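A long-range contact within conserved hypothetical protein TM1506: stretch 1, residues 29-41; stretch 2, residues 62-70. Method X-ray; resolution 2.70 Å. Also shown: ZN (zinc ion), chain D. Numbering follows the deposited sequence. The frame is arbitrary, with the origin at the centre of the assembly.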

ATOM      1  N   ASP A  29       7.139  11.462 -11.372  1.00 39.99           N
ATOM      2  CA  ASP A  29       7.747  11.319 -10.036  1.00 41.44           C
ATOM      3  C   ASP A  29       6.698  11.217  -8.904  1.00 40.77           C
ATOM      4  O   ASP A  29       6.679  12.032  -7.982  1.00 42.29           O
ATOM      5  CB  ASP A  29       8.807  12.421  -9.760  1.00 41.29           C
ATOM      6  CG  ASP A  29      10.088  11.875  -9.040  1.00 48.43           C
ATOM      7  OD1 ASP A  29      10.087  10.737  -8.488  1.00 53.59           O
ATOM      8  OD2 ASP A  29      11.156  12.530  -8.968  1.00 52.23           O
ATOM      9  N   LEU A  30       5.817  10.221  -8.992  1.00 39.37           N
ATOM     10  CA  LEU A  30       4.737  10.032  -8.007  1.00 36.68           C
ATOM     11  C   LEU A  30       5.226   9.277  -6.789  1.00 36.14           C
ATOM     12  O   LEU A  30       6.239   8.584  -6.850  1.00 38.26           O
ATOM     13  CB  LEU A  30       3.570   9.265  -8.626  1.00 34.22           C
ATOM     14  CG  LEU A  30       2.685  10.007  -9.631  1.00 35.81           C
ATOM     15  CD1 LEU A  30       1.504   9.136 -10.024  1.00 32.11           C
ATOM     16  CD2 LEU A  30       2.201  11.367  -9.120  1.00 34.40           C
ATOM     17  N   SER A  31       4.522   9.400  -5.674  1.00 35.17           N
ATOM     18  CA  SER A  31       4.871   8.582  -4.515  1.00 36.30           C
ATOM     19  C   SER A  31       3.812   7.507  -4.195  1.00 36.93           C
ATOM     20  O   SER A  31       4.086   6.554  -3.442  1.00 37.88           O
ATOM     21  CB  SER A  31       5.220   9.452  -3.300  1.00 36.86           C
ATOM     22  OG  SER A  31       4.105  10.158  -2.800  1.00 40.80           O
ATOM     23  N   LEU A  32       2.618   7.693  -4.776  1.00 35.34           N
ATOM     24  CA  LEU A  32       1.474   6.784  -4.680  1.00 33.78           C
ATOM     25  C   LEU A  32       0.574   6.936  -5.907  1.00 32.67           C
ATOM     26  O   LEU A  32       0.348   8.037  -6.398  1.00 34.78           O
ATOM     27  CB  LEU A  32       0.672   7.066  -3.413  1.00 33.41           C
ATOM     28  CG  LEU A  32      -0.538   6.207  -3.025  1.00 36.08           C
ATOM     29  CD1 LEU A  32      -0.202   4.726  -2.973  1.00 33.87           C
ATOM     30  CD2 LEU A  32      -1.094   6.656  -1.679  1.00 35.42           C
ATOM     31  N   LEU A  33       0.064   5.822  -6.406  1.00 31.38           N
ATOM     32  CA  LEU A  33      -0.843   5.836  -7.542  1.00 29.33           C
ATOM     33  C   LEU A  33      -1.843   4.694  -7.401  1.00 31.81           C
ATOM     34  O   LEU A  33      -1.446   3.566  -7.041  1.00 32.76           O
ATOM     35  CB  LEU A  33      -0.055   5.688  -8.843  1.00 26.78           C
ATOM     36  CG  LEU A  33      -0.829   5.393 -10.124  1.00 18.05           C
ATOM     37  CD1 LEU A  33      -1.607   6.593 -10.569  1.00 20.18           C
ATOM     38  CD2 LEU A  33       0.131   4.991 -11.200  1.00 23.21           C
ATOM     39  N   ALA A  34      -3.128   4.977  -7.647  1.00 30.48           N
ATOM     40  CA  ALA A  34      -4.098   3.900  -7.858  1.00 31.00           C
ATOM     41  C   ALA A  34      -4.588   3.956  -9.303  1.00 32.21           C
ATOM     42  O   ALA A  34      -4.921   5.034  -9.815  1.00 33.50           O
ATOM     43  CB  ALA A  34      -5.223   3.978  -6.885  1.00 30.44           C
ATOM     44  N   TYR A  35      -4.598   2.796  -9.960  1.00 32.51           N
ATOM     45  CA  TYR A  35      -4.822   2.709 -11.406  1.00 33.18           C
ATOM     46  C   TYR A  35      -5.820   1.603 -11.809  1.00 35.85           C
ATOM     47  O   TYR A  35      -5.737   0.462 -11.329  1.00 36.96           O
ATOM     48  CB  TYR A  35      -3.486   2.514 -12.107  1.00 29.95           C
ATOM     49  CG  TYR A  35      -3.521   2.560 -13.621  1.00 30.58           C
ATOM     50  CD1 TYR A  35      -3.455   3.778 -14.314  1.00 29.17           C
ATOM     51  CD2 TYR A  35      -3.590   1.385 -14.371  1.00 28.11           C
ATOM     52  CE1 TYR A  35      -3.465   3.820 -15.711  1.00 25.78           C
ATOM     53  CE2 TYR A  35      -3.604   1.419 -15.765  1.00 30.21           C
ATOM     54  CZ  TYR A  35      -3.542   2.640 -16.428  1.00 29.97           C
ATOM     55  OH  TYR A  35      -3.550   2.659 -17.807  1.00 30.04           O
ATOM     56  N   SER A  36      -6.760   1.941 -12.692  1.00 36.88           N
ATOM     57  CA  SER A  36      -7.787   0.978 -13.101  1.00 39.57           C
ATOM     58  C   SER A  36      -7.851   0.778 -14.614  1.00 40.25           C
ATOM     59  O   SER A  36      -8.675   0.038 -15.122  1.00 42.49           O
ATOM     60  CB  SER A  36      -9.154   1.415 -12.576  1.00 38.50           C
ATOM     61  OG  SER A  36      -9.566   2.576 -13.271  1.00 42.89           O
ATOM     62  N   GLY A  37      -6.953   1.420 -15.331  1.00 40.79           N
ATOM     63  CA  GLY A  37      -7.052   1.486 -16.770  1.00 40.69           C
ATOM     64  C   GLY A  37      -6.881   2.954 -17.051  1.00 40.07           C
ATOM     65  O   GLY A  37      -6.289   3.343 -18.055  1.00 40.28           O
ATOM     66  N   ARG A  38      -7.432   3.758 -16.145  1.00 38.47           N
ATOM     67  CA  ARG A  38      -7.061   5.151 -16.023  1.00 36.95           C
ATOM     68  C   ARG A  38      -6.562   5.405 -14.603  1.00 35.16           C
ATOM     69  O   ARG A  38      -6.768   4.587 -13.702  1.00 34.47           O
ATOM     70  CB  ARG A  38      -8.223   6.068 -16.437  1.00 37.82           C
ATOM     71  CG  ARG A  38      -9.225   6.422 -15.368  1.00 38.95           C
ATOM     72  CD  ARG A  38     -10.577   6.861 -15.922  1.00 54.03           C
ATOM     73  NE  ARG A  38     -11.649   6.228 -15.158  1.00 64.58           N
ATOM     74  CZ  ARG A  38     -12.258   6.788 -14.120  1.00 67.27           C
ATOM     75  NH1 ARG A  38     -11.924   8.013 -13.734  1.00 71.59           N
ATOM     76  NH2 ARG A  38     -13.201   6.125 -13.469  1.00 61.51           N
ATOM     77  N   SER A  39      -5.880   6.528 -14.414  1.00 34.18           N
ATOM     78  CA  SER A  39      -5.363   6.922 -13.103  1.00 32.78           C
ATOM     79  C   SER A  39      -6.497   7.449 -12.198  1.00 32.49           C
ATOM     80  O   SER A  39      -7.205   8.373 -12.585  1.00 32.94           O
ATOM     81  CB  SER A  39      -4.260   7.970 -13.300  1.00 31.35           C
ATOM     82  OG  SER A  39      -4.171   8.856 -12.209  1.00 26.87           O
ATOM     83  N   ILE A  40      -6.686   6.872 -11.008  1.00 30.59           N
ATOM     84  CA  ILE A  40      -7.794   7.331 -10.147  1.00 28.62           C
ATOM     85  C   ILE A  40      -7.413   8.099  -8.875  1.00 28.60           C
ATOM     86  O   ILE A  40      -8.256   8.800  -8.285  1.00 26.58           O
ATOM     87  CB  ILE A  40      -8.794   6.201  -9.832  1.00 27.77           C
ATOM     88  CG1 ILE A  40      -8.144   5.057  -9.068  1.00 21.88           C
ATOM     89  CG2 ILE A  40      -9.463   5.717 -11.117  1.00 32.38           C
ATOM     90  CD1 ILE A  40      -9.125   3.926  -8.762  1.00 11.36           C
ATOM     91  N   PHE A  41      -6.148   7.961  -8.476  1.00 28.96           N
ATOM     92  CA  PHE A  41      -5.553   8.713  -7.375  1.00 29.63           C
ATOM     93  C   PHE A  41      -4.059   8.871  -7.655  1.00 30.99           C
ATOM     94  O   PHE A  41      -3.371   7.905  -7.977  1.00 33.21           O
ATOM     95  CB  PHE A  41      -5.764   8.004  -6.021  1.00 30.68           C
ATOM     96  CG  PHE A  41      -5.215   8.776  -4.846  1.00 33.27           C
ATOM     97  CD1 PHE A  41      -3.890   8.613  -4.441  1.00 36.42           C
ATOM     98  CD2 PHE A  41      -6.005   9.698  -4.172  1.00 32.65           C
ATOM     99  CE1 PHE A  41      -3.358   9.355  -3.379  1.00 30.00           C
ATOM    100  CE2 PHE A  41      -5.486  10.435  -3.097  1.00 31.52           C
ATOM    101  CZ  PHE A  41      -4.156  10.266  -2.708  1.00 26.84           C
ATOM    102  N   GLU A  62     -11.011  -2.676  -5.584  1.00 25.38           N
ATOM    103  CA  GLU A  62     -11.154  -3.850  -6.458  1.00 28.67           C
ATOM    104  C   GLU A  62     -11.194  -3.464  -7.939  1.00 31.68           C
ATOM    105  O   GLU A  62     -11.880  -2.509  -8.320  1.00 30.27           O
ATOM    106  CB  GLU A  62     -12.410  -4.634  -6.144  1.00 26.99           C
ATOM    107  CG  GLU A  62     -12.388  -5.292  -4.784  1.00 32.29           C
ATOM    108  CD  GLU A  62     -13.629  -6.116  -4.489  1.00 43.52           C
ATOM    109  OE1 GLU A  62     -14.496  -6.341  -5.415  1.00 20.45           O
ATOM    110  OE2 GLU A  62     -13.714  -6.537  -3.305  1.00 50.08           O
ATOM    111  N   GLY A  63     -10.457  -4.202  -8.774  1.00 32.39           N
ATOM    112  CA  GLY A  63     -10.354  -3.848 -10.177  1.00 32.56           C
ATOM    113  C   GLY A  63      -9.215  -2.873 -10.406  1.00 32.92           C
ATOM    114  O   GLY A  63      -8.941  -2.474 -11.530  1.00 33.53           O
ATOM    115  N   SER A  64      -8.543  -2.484  -9.333  1.00 32.62           N
ATOM    116  CA  SER A  64      -7.497  -1.495  -9.456  1.00 33.46           C
ATOM    117  C   SER A  64      -6.192  -2.036  -8.945  1.00 32.84           C
ATOM    118  O   SER A  64      -6.170  -3.023  -8.211  1.00 33.40           O
ATOM    119  CB  SER A  64      -7.880  -0.239  -8.693  1.00 33.75           C
ATOM    120  OG  SER A  64      -8.738   0.543  -9.495  1.00 41.74           O
ATOM    121  N   LEU A  65      -5.097  -1.402  -9.347  1.00 31.03           N
ATOM    122  CA  LEU A  65      -3.806  -1.697  -8.746  1.00 29.51           C
ATOM    123  C   LEU A  65      -3.250  -0.450  -8.081  1.00 30.14           C
ATOM    124  O   LEU A  65      -3.574   0.676  -8.492  1.00 30.19           O
ATOM    125  CB  LEU A  65      -2.826  -2.270  -9.771  1.00 27.47           C
ATOM    126  CG  LEU A  65      -2.453  -1.406 -10.951  1.00 24.52           C
ATOM    127  CD1 LEU A  65      -1.166  -0.683 -10.661  1.00 37.11           C
ATOM    128  CD2 LEU A  65      -2.277  -2.294 -12.128  1.00 31.34           C
ATOM    129  N   VAL A  66      -2.428  -0.659  -7.052  1.00 29.26           N
ATOM    130  CA  VAL A  66      -1.758   0.435  -6.357  1.00 28.01           C
ATOM    131  C   VAL A  66      -0.254   0.325  -6.517  1.00 30.14           C
ATOM    132  O   VAL A  66       0.305  -0.744  -6.329  1.00 32.67           O
ATOM    133  CB  VAL A  66      -2.088   0.424  -4.851  1.00 28.55           C
ATOM    134  CG1 VAL A  66      -1.216   1.432  -4.087  1.00 19.45           C
ATOM    135  CG2 VAL A  66      -3.581   0.664  -4.630  1.00 19.17           C
ATOM    136  N   ILE A  67       0.394   1.432  -6.870  1.00 32.26           N
ATOM    137  CA  ILE A  67       1.855   1.531  -6.821  1.00 31.01           C
ATOM    138  C   ILE A  67       2.286   2.456  -5.690  1.00 32.26           C
ATOM    139  O   ILE A  67       1.743   3.537  -5.513  1.00 33.58           O
ATOM    140  CB  ILE A  67       2.448   2.009  -8.174  1.00 30.64           C
ATOM    141  CG1 ILE A  67       2.019   1.071  -9.308  1.00 25.15           C
ATOM    142  CG2 ILE A  67       3.994   2.102  -8.079  1.00 23.25           C
ATOM    143  CD1 ILE A  67       2.491   1.517 -10.665  1.00 30.81           C
ATOM    144  N   ASP A  68       3.274   2.031  -4.929  1.00 33.82           N
ATOM    145  CA  ASP A  68       3.732   2.797  -3.790  1.00 35.38           C
ATOM    146  C   ASP A  68       5.264   2.756  -3.709  1.00 36.53           C
ATOM    147  O   ASP A  68       5.882   1.726  -3.962  1.00 37.54           O
ATOM    148  CB  ASP A  68       3.087   2.239  -2.518  1.00 35.98           C
ATOM    149  CG  ASP A  68       3.154   3.205  -1.359  1.00 38.48           C
ATOM    150  OD1 ASP A  68       3.810   4.261  -1.493  1.00 42.28           O
ATOM    151  OD2 ASP A  68       2.589   2.996  -0.273  1.00 29.70           O
ATOM    152  N   LYS A  69       5.865   3.894  -3.373  1.00 38.05           N
ATOM    153  CA  LYS A  69       7.322   4.073  -3.326  1.00 37.02           C
ATOM    154  C   LYS A  69       7.925   3.251  -2.157  1.00 37.83           C
ATOM    155  O   LYS A  69       8.976   2.613  -2.287  1.00 39.86           O
ATOM    156  CB  LYS A  69       7.612   5.562  -3.112  1.00 35.08           C
ATOM    157  CG  LYS A  69       8.665   6.207  -3.977  1.00 39.36           C
ATOM    158  CD  LYS A  69       8.794   7.675  -3.532  1.00 46.95           C
ATOM    159  CE  LYS A  69       9.548   8.530  -4.518  1.00 47.78           C
ATOM    160  NZ  LYS A  69      10.966   8.572  -4.090  1.00 52.96           N
HETATM  161  N   MSE A  70       7.240   3.264  -1.018  1.00 35.31           N
HETATM  162  CA  MSE A  70       7.789   2.729   0.201  1.00 34.17           C
HETATM  163  C   MSE A  70       6.664   2.083   1.000  1.00 33.47           C
HETATM  164  O   MSE A  70       5.813   2.781   1.554  1.00 34.66           O
HETATM  165  CB  MSE A  70       8.433   3.875   0.993  1.00 35.06           C
HETATM  166  CG  MSE A  70       9.063   3.475   2.334  1.00 40.89           C
HETATM  167 SE   MSE A  70      10.579   2.198   2.149  1.00 58.61          SE
HETATM  168  CE  MSE A  70      12.046   3.365   1.253  1.00 56.44           C
TER
HETATM  169 ZN    ZN D 142     -14.864  -7.113  -6.974  1.00 62.14          ZN

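Strand 32-35 runs antiparallel to the strand that begins at Leu65, and the two lie side by side in one sheet. Their axes approach to 4.7 Å, and their directions differ by 167°. The backbones join through five hydrogen bonds. Leu33 and Ile67 form a reciprocal pair: Leu33 N to Ile67 O is 3.0 Å, and Ile67 N to Leu33 O is 2.8 Å. Tyr35 and Leu65 do the same, with Tyr35 N to Leu65 O and Leu65 N to Tyr35 O both at 2.8 Å. Lys69 N also donates to Ser31 O at 3.2 Å.

Between these rungs the chains draw closer. The CA atoms of Ala34 and Val66 are 4.4 Å apart, against 5.2 Å for the CA atoms of Tyr35 and Leu65. CA-H...O contacts fill the narrow places: Val66 CA lies 3.2 Å from Leu33 O, and Ala34 CA lies 3.3 Å from Leu65 O.

Side chains alternate between the two faces. Leu32, Ala34, Val66 and Asp68 share one face. Ala34 has only a methyl group here, and Val66 sits across from it, with Ala34 CB 4.3 Å from Val66 CG2. The other methyl of Val66 meets Leu32: Leu32 CD1 to Val66 CG1 is 3.6 Å. The end of Leu32 leans toward the neighbouring strand. Its CD1 faces the hollow between Val66 and Asp68, 4.0 Å from Asp68 CG.

Leu33, Tyr35, Leu65 and Ile67 occupy the opposite face. Leu33 CD2 meets Ile67 CD1 at 4.2 Å, and Tyr35 CB meets Leu65 CD1 at 4.2 Å. The Tyr35 ring leads away from the second stretch, so the root of its side chain makes the contact with Leu65.

Small side chains meet where the first strand gives way to a turn. Ser36 CB is 3.2 Å from Ser64 OG, and the CA atoms of Ser36 and Ser64 are 4.4 Å apart. Ile40 comes back from beyond the turn, and its CA-to-CB bond points toward the second stretch. Its CD1 reaches Ser64 OG at 3.5 Å, so this hydroxyl oxygen lies against carbon from two residues.

At the other end, Lys69 lies along Ser31 and Leu30. Its CD is 4.0 Å from Ser31 CB, and its CE is 4.0 Å from Leu30 O. Nearby, Ser31 O and Asp68 OD1 are 3.0 Å apart. Both are acceptors, so this is no hydrogen bond; Asp68 OD1 is hydrogen-bonded elsewhere in the structure.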